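Local coordinates for L544 (Acanthamoeba polyphaga mimivirus, PDB 4AMQ), which probably acts as a metal-dependent nucleotidyl transferase, pairing a manganese-binding catalytic domain with a helical domain, at residues A[242-254]-A[265-277]. Sequence-based numbering, arbitrary orientation.
Sequences KEYYFMLFPLRFY and LEYIIETKFGLYK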
loop_
_atom_site.group_PDB
_atom_site.type_symbol
_atom_site.label_atom_id
_atom_site.label_comp_id
_atom_site.label_asym_id
_atom_site.label_seq_id
_atom_site.Cartn_x
_atom_site.Cartn_y
_atom_site.Cartn_z
ATOM N N LYS A 242 -7.980 19.589 -0.171
ATOM C CA LYS A 242 -9.432 19.441 -0.185
ATOM C C LYS A 242 -9.855 18.039 -0.636
ATOM O O LYS A 242 -10.870 17.875 -1.314
ATOM C CB LYS A 242 -10.080 20.517 -1.064
ATOM C CG LYS A 242 -9.982 21.924 -0.482
ATOM C CD LYS A 242 -9.924 22.978 -1.579
ATOM C CE LYS A 242 -9.090 24.182 -1.155
ATOM N NZ LYS A 242 -9.908 25.285 -0.598
ATOM N N GLU A 243 -9.065 17.035 -0.262
ATOM C CA GLU A 243 -9.428 15.641 -0.498
ATOM C C GLU A 243 -10.476 15.231 0.532
ATOM O O GLU A 243 -10.160 14.572 1.525
ATOM C CB GLU A 243 -8.202 14.732 -0.384
ATOM C CG GLU A 243 -7.118 14.985 -1.421
ATOM C CD GLU A 243 -6.157 16.084 -1.017
ATOM O OE1 GLU A 243 -6.281 16.604 0.113
ATOM O OE2 GLU A 243 -5.271 16.428 -1.829
ATOM N N TYR A 244 -11.721 15.618 0.284
ATOM C CA TYR A 244 -12.779 15.527 1.288
ATOM C C TYR A 244 -13.119 14.109 1.740
ATOM O O TYR A 244 -13.594 13.909 2.855
ATOM C CB TYR A 244 -14.033 16.255 0.799
ATOM C CG TYR A 244 -13.819 17.744 0.631
ATOM C CD1 TYR A 244 -13.315 18.512 1.674
ATOM C CD2 TYR A 244 -14.095 18.376 -0.576
ATOM C CE1 TYR A 244 -13.107 19.872 1.526
ATOM C CE2 TYR A 244 -13.889 19.736 -0.735
ATOM C CZ TYR A 244 -13.396 20.478 0.320
ATOM O OH TYR A 244 -13.189 21.830 0.167
ATOM N N TYR A 245 -12.884 13.127 0.877
ATOM C CA TYR A 245 -13.122 11.738 1.247
ATOM C C TYR A 245 -12.096 11.262 2.271
ATOM O O TYR A 245 -12.443 10.629 3.268
ATOM C CB TYR A 245 -13.086 10.833 0.020
ATOM C CG TYR A 245 -13.187 9.368 0.365
ATOM C CD1 TYR A 245 -14.356 8.843 0.896
ATOM C CD2 TYR A 245 -12.115 8.509 0.163
ATOM C CE1 TYR A 245 -14.457 7.511 1.215
ATOM C CE2 TYR A 245 -12.208 7.166 0.477
ATOM C CZ TYR A 245 -13.382 6.674 1.000
ATOM O OH TYR A 245 -13.489 5.339 1.315
ATOM N N PHE A 246 -10.831 11.573 2.019
ATOM C CA PHE A 246 -9.761 11.145 2.907
ATOM C C PHE A 246 -9.700 11.982 4.185
ATOM O O PHE A 246 -9.127 11.557 5.189
ATOM C CB PHE A 246 -8.422 11.142 2.166
ATOM C CG PHE A 246 -8.351 10.116 1.067
ATOM C CD1 PHE A 246 -8.049 8.794 1.355
ATOM C CD2 PHE A 246 -8.610 10.467 -0.249
ATOM C CE1 PHE A 246 -7.994 7.843 0.350
ATOM C CE2 PHE A 246 -8.558 9.521 -1.256
ATOM C CZ PHE A 246 -8.247 8.207 -0.957
ATOM N N MET A 247 -10.313 13.160 4.150
ATOM C CA MET A 247 -10.394 14.014 5.327
ATOM C C MET A 247 -11.452 13.508 6.305
ATOM O O MET A 247 -11.538 13.982 7.435
ATOM C CB MET A 247 -10.677 15.461 4.923
ATOM C CG MET A 247 -9.559 16.088 4.097
ATOM S SD MET A 247 -10.090 17.509 3.118
ATOM C CE MET A 247 -10.422 18.710 4.406
ATOM N N LEU A 248 -12.257 12.543 5.865
ATOM C CA LEU A 248 -13.215 11.890 6.750
ATOM C C LEU A 248 -12.503 10.951 7.721
ATOM O O LEU A 248 -13.008 10.677 8.807
ATOM C CB LEU A 248 -14.251 11.097 5.947
ATOM C CG LEU A 248 -15.254 11.864 5.084
ATOM C CD1 LEU A 248 -16.105 10.887 4.289
ATOM C CD2 LEU A 248 -16.133 12.771 5.932
ATOM N N PHE A 249 -11.335 10.456 7.315
ATOM C CA PHE A 249 -10.563 9.519 8.127
ATOM C C PHE A 249 -10.081 10.137 9.446
ATOM O O PHE A 249 -10.158 9.496 10.494
ATOM C CB PHE A 249 -9.379 8.950 7.332
ATOM C CG PHE A 249 -9.778 7.970 6.258
ATOM C CD1 PHE A 249 -10.547 8.375 5.179
ATOM C CD2 PHE A 249 -9.386 6.642 6.333
ATOM C CE1 PHE A 249 -10.915 7.469 4.192
ATOM C CE2 PHE A 249 -9.751 5.736 5.351
ATOM C CZ PHE A 249 -10.514 6.151 4.279
ATOM N N PRO A 250 -9.568 11.377 9.401
ATOM C CA PRO A 250 -9.267 12.043 10.677
ATOM C C PRO A 250 -10.530 12.223 11.519
ATOM O O PRO A 250 -10.484 12.065 12.739
ATOM C CB PRO A 250 -8.723 13.406 10.242
ATOM C CG PRO A 250 -8.165 13.167 8.876
ATOM C CD PRO A 250 -9.076 12.147 8.245
ATOM N N LEU A 251 -11.649 12.535 10.872
ATOM C CA LEU A 251 -12.910 12.706 11.585
ATOM C C LEU A 251 -13.348 11.409 12.257
ATOM O O LEU A 251 -13.828 11.420 13.387
ATOM C CB LEU A 251 -14.010 13.209 10.647
ATOM C CG LEU A 251 -13.786 14.563 9.972
ATOM C CD1 LEU A 251 -15.025 14.975 9.192
ATOM C CD2 LEU A 251 -13.419 15.625 10.998
ATOM N N ARG A 252 -13.181 10.289 11.558
ATOM C CA ARG A 252 -13.556 8.995 12.115
ATOM C C ARG A 252 -12.725 8.690 13.358
ATOM O O ARG A 252 -13.229 8.130 14.330
ATOM C CB ARG A 252 -13.413 7.877 11.076
ATOM C CG ARG A 252 -13.798 6.497 11.607
ATOM C CD ARG A 252 -13.849 5.452 10.500
ATOM N NE ARG A 252 -12.566 5.303 9.819
ATOM C CZ ARG A 252 -12.344 4.457 8.818
ATOM N NH1 ARG A 252 -13.320 3.674 8.372
ATOM N NH2 ARG A 252 -11.143 4.394 8.260
ATOM N N PHE A 253 -11.451 9.065 13.327
ATOM C CA PHE A 253 -10.599 8.895 14.492
ATOM C C PHE A 253 -11.084 9.787 15.633
ATOM O O PHE A 253 -11.163 9.349 16.780
ATOM C CB PHE A 253 -9.138 9.207 14.158
ATOM C CG PHE A 253 -8.203 9.031 15.324
ATOM C CD1 PHE A 253 -7.656 7.790 15.608
ATOM C CD2 PHE A 253 -7.879 10.105 16.141
ATOM C CE1 PHE A 253 -6.798 7.621 16.686
ATOM C CE2 PHE A 253 -7.023 9.945 17.215
ATOM C CZ PHE A 253 -6.479 8.701 17.488
ATOM N N TYR A 254 -11.419 11.032 15.311
ATOM C CA TYR A 254 -11.886 11.979 16.318
ATOM C C TYR A 254 -13.130 11.458 17.032
ATOM O O TYR A 254 -13.245 11.566 18.252
ATOM C CB TYR A 254 -12.177 13.344 15.688
ATOM C CG TYR A 254 -12.587 14.409 16.687
ATOM C CD1 TYR A 254 -13.917 14.567 17.055
ATOM C CD2 TYR A 254 -11.644 15.254 17.260
ATOM C CE1 TYR A 254 -14.299 15.538 17.967
ATOM C CE2 TYR A 254 -12.013 16.227 18.173
ATOM C CZ TYR A 254 -13.340 16.364 18.523
ATOM O OH TYR A 254 -13.711 17.331 19.431
ATOM N N LEU A 265 -19.981 7.373 10.153
ATOM C CA LEU A 265 -18.746 7.592 9.411
ATOM C C LEU A 265 -18.223 6.292 8.806
ATOM O O LEU A 265 -17.734 6.283 7.677
ATOM C CB LEU A 265 -17.686 8.255 10.297
ATOM C CG LEU A 265 -17.827 9.773 10.423
ATOM C CD1 LEU A 265 -16.807 10.342 11.395
ATOM C CD2 LEU A 265 -17.693 10.428 9.056
ATOM N N GLU A 266 -18.337 5.200 9.556
ATOM C CA GLU A 266 -17.910 3.898 9.060
ATOM C C GLU A 266 -18.743 3.504 7.844
ATOM O O GLU A 266 -18.215 2.996 6.854
ATOM C CB GLU A 266 -18.038 2.836 10.151
ATOM C CG GLU A 266 -17.488 1.467 9.764
ATOM C CD GLU A 266 -15.966 1.406 9.794
ATOM O OE1 GLU A 266 -15.321 2.468 9.919
ATOM O OE2 GLU A 266 -15.412 0.290 9.694
ATOM N N TYR A 267 -20.047 3.743 7.920
ATOM C CA TYR A 267 -20.934 3.445 6.807
ATOM C C TYR A 267 -20.554 4.253 5.572
ATOM O O TYR A 267 -20.450 3.714 4.472
ATOM C CB TYR A 267 -22.390 3.720 7.181
ATOM C CG TYR A 267 -23.333 3.579 6.009
ATOM C CD1 TYR A 267 -23.920 2.359 5.706
ATOM C CD2 TYR A 267 -23.625 4.666 5.198
ATOM C CE1 TYR A 267 -24.775 2.226 4.630
ATOM C CE2 TYR A 267 -24.477 4.544 4.121
ATOM C CZ TYR A 267 -25.049 3.323 3.840
ATOM O OH TYR A 267 -25.899 3.204 2.764
ATOM N N ILE A 268 -20.347 5.550 5.766
ATOM C CA ILE A 268 -20.016 6.453 4.670
ATOM C C ILE A 268 -18.705 6.072 3.992
ATOM O O ILE A 268 -18.637 5.956 2.766
ATOM C CB ILE A 268 -19.923 7.907 5.164
ATOM C CG1 ILE A 268 -21.267 8.355 5.744
ATOM C CG2 ILE A 268 -19.492 8.831 4.036
ATOM C CD1 ILE A 268 -21.221 9.702 6.423
ATOM N N ILE A 269 -17.669 5.879 4.801
ATOM C CA ILE A 269 -16.339 5.568 4.296
ATOM C C ILE A 269 -16.270 4.174 3.672
ATOM O O ILE A 269 -15.751 4.007 2.569
ATOM C CB ILE A 269 -15.284 5.684 5.420
ATOM C CG1 ILE A 269 -15.232 7.122 5.949
ATOM C CG2 ILE A 269 -13.916 5.235 4.926
ATOM C CD1 ILE A 269 -14.341 7.308 7.161
ATOM N N GLU A 270 -16.818 3.184 4.371
ATOM C CA GLU A 270 -16.613 1.783 4.010
ATOM C C GLU A 270 -17.719 1.155 3.150
ATOM O O GLU A 270 -17.477 0.174 2.445
ATOM C CB GLU A 270 -16.394 0.942 5.273
ATOM C CG GLU A 270 -15.268 1.444 6.169
ATOM C CD GLU A 270 -13.910 1.398 5.489
ATOM O OE1 GLU A 270 -13.822 0.870 4.360
ATOM O OE2 GLU A 270 -12.927 1.886 6.087
ATOM N N THR A 271 -18.926 1.701 3.206
ATOM C CA THR A 271 -20.022 1.135 2.421
ATOM C C THR A 271 -20.440 2.046 1.271
ATOM O O THR A 271 -20.381 1.654 0.106
ATOM C CB THR A 271 -21.248 0.782 3.296
ATOM O OG1 THR A 271 -20.888 -0.247 4.223
ATOM C CG2 THR A 271 -22.397 0.282 2.433
ATOM N N LYS A 272 -20.856 3.262 1.596
ATOM C CA LYS A 272 -21.292 4.198 0.571
ATOM C C LYS A 272 -20.192 4.480 -0.449
ATOM O O LYS A 272 -20.447 4.499 -1.653
ATOM C CB LYS A 272 -21.779 5.500 1.201
ATOM C CG LYS A 272 -22.321 6.491 0.193
ATOM C CD LYS A 272 -22.947 7.688 0.882
ATOM C CE LYS A 272 -23.352 8.741 -0.133
ATOM N NZ LYS A 272 -24.320 8.202 -1.129
ATOM N N PHE A 273 -18.971 4.698 0.034
ATOM C CA PHE A 273 -17.850 5.015 -0.847
ATOM C C PHE A 273 -16.788 3.918 -0.846
ATOM O O PHE A 273 -15.682 4.111 -1.347
ATOM C CB PHE A 273 -17.229 6.356 -0.461
ATOM C CG PHE A 273 -18.184 7.514 -0.556
ATOM C CD1 PHE A 273 -18.704 7.901 -1.780
ATOM C CD2 PHE A 273 -18.557 8.218 0.578
ATOM C CE1 PHE A 273 -19.584 8.963 -1.869
ATOM C CE2 PHE A 273 -19.435 9.282 0.493
ATOM C CZ PHE A 273 -19.949 9.654 -0.733
ATOM N N GLY A 274 -17.136 2.769 -0.281
ATOM C CA GLY A 274 -16.211 1.655 -0.175
ATOM C C GLY A 274 -15.561 1.237 -1.482
ATOM O O GLY A 274 -14.371 0.935 -1.513
ATOM N N LEU A 275 -16.336 1.221 -2.563
ATOM C CA LEU A 275 -15.831 0.747 -3.854
ATOM C C LEU A 275 -14.854 1.739 -4.490
ATOM O O LEU A 275 -13.920 1.343 -5.186
ATOM C CB LEU A 275 -16.984 0.427 -4.814
ATOM C CG LEU A 275 -16.582 -0.163 -6.173
ATOM C CD1 LEU A 275 -15.633 -1.342 -6.002
ATOM C CD2 LEU A 275 -17.811 -0.569 -6.986
ATOM N N TYR A 276 -15.073 3.028 -4.249
ATOM C CA TYR A 276 -14.140 4.052 -4.703
ATOM C C TYR A 276 -12.754 3.820 -4.108
ATOM O O TYR A 276 -11.746 3.928 -4.801
ATOM C CB TYR A 276 -14.628 5.448 -4.311
ATOM C CG TYR A 276 -15.904 5.889 -4.991
ATOM C CD1 TYR A 276 -17.139 5.450 -4.539
ATOM C CD2 TYR A 276 -15.874 6.757 -6.075
ATOM C CE1 TYR A 276 -18.307 5.852 -5.150
ATOM C CE2 TYR A 276 -17.042 7.166 -6.693
ATOM C CZ TYR A 276 -18.255 6.708 -6.225
ATOM O OH TYR A 276 -19.426 7.107 -6.828
ATOM N N LYS A 277 -12.711 3.510 -2.816
ATOM C CA LYS A 277 -11.442 3.284 -2.130
ATOM C C LYS A 277 -10.784 1.988 -2.597
ATOM O O LYS A 277 -9.569 1.930 -2.773
ATOM C CB LYS A 277 -11.639 3.282 -0.605
ATOM C CG LYS A 277 -10.444 2.774 0.190
ATOM C CD LYS A 277 -10.469 3.282 1.632
ATOM C CE LYS A 277 -11.732 2.869 2.375
ATOM N NZ LYS A 277 -11.776 1.407 2.651
#
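In the helical domain of L544, helix 248-254 runs roughly antiparallel to the end of helix 259-272; the axes of helix 248-254 and segment 265-272 approach to 10.4 Å, with N-to-C directions 142° apart, and Arg252 enters the second helix as a knob among Leu265, Glu266, Ile269 and Glu270. With CG anti to the backbone N (chi1 -180°) and a bend at chi3, its side chain crosses Ile269, whose CD1 lies over one guanidinium face. NH1 carries both salt bridges. The bond from Arg252 NH1 to Glu270 OE2 (2.9 Å) is almost straight and lies in the guanidinium plane, using the anti lone pair of the carboxylate; the one from Arg252 NH1 to Glu266 OE1 (2.8 Å) is more bent, 134° at the hydrogen, and meets that oxygen from above its carboxylate plane. Lys277 NZ takes the other oxygen of Glu270, OE1, at 2.7 Å on the syn side, and Arg59 bridges to both glutamates. Beside this network Leu248, Leu251, Leu265 and Ile268 make an apolar layer. Ile269 also sends CG2 to Phe249 CZ (3.6 Å). Tyr245 ends the contact where helix 259-272 gives way to helix 274-292 after a pi-type turn: its OH donates to Ile269 O (2.9 Å), while CE1 packs 3.4 Å from Phe273 CB. The aliphatic part of Lys277 passes across the tyrosine hydroxyl and the edge of Phe249. Shared among Arg252, Lys277 and Arg59, the buried Glu270 is probably stabilised as an anion with its carboxylate held in a fixed orientation. The Lys277 side chain lies about 8 Å from a bound manganese ion, so the salt-bridge network extends to the neighbourhood of the metal site.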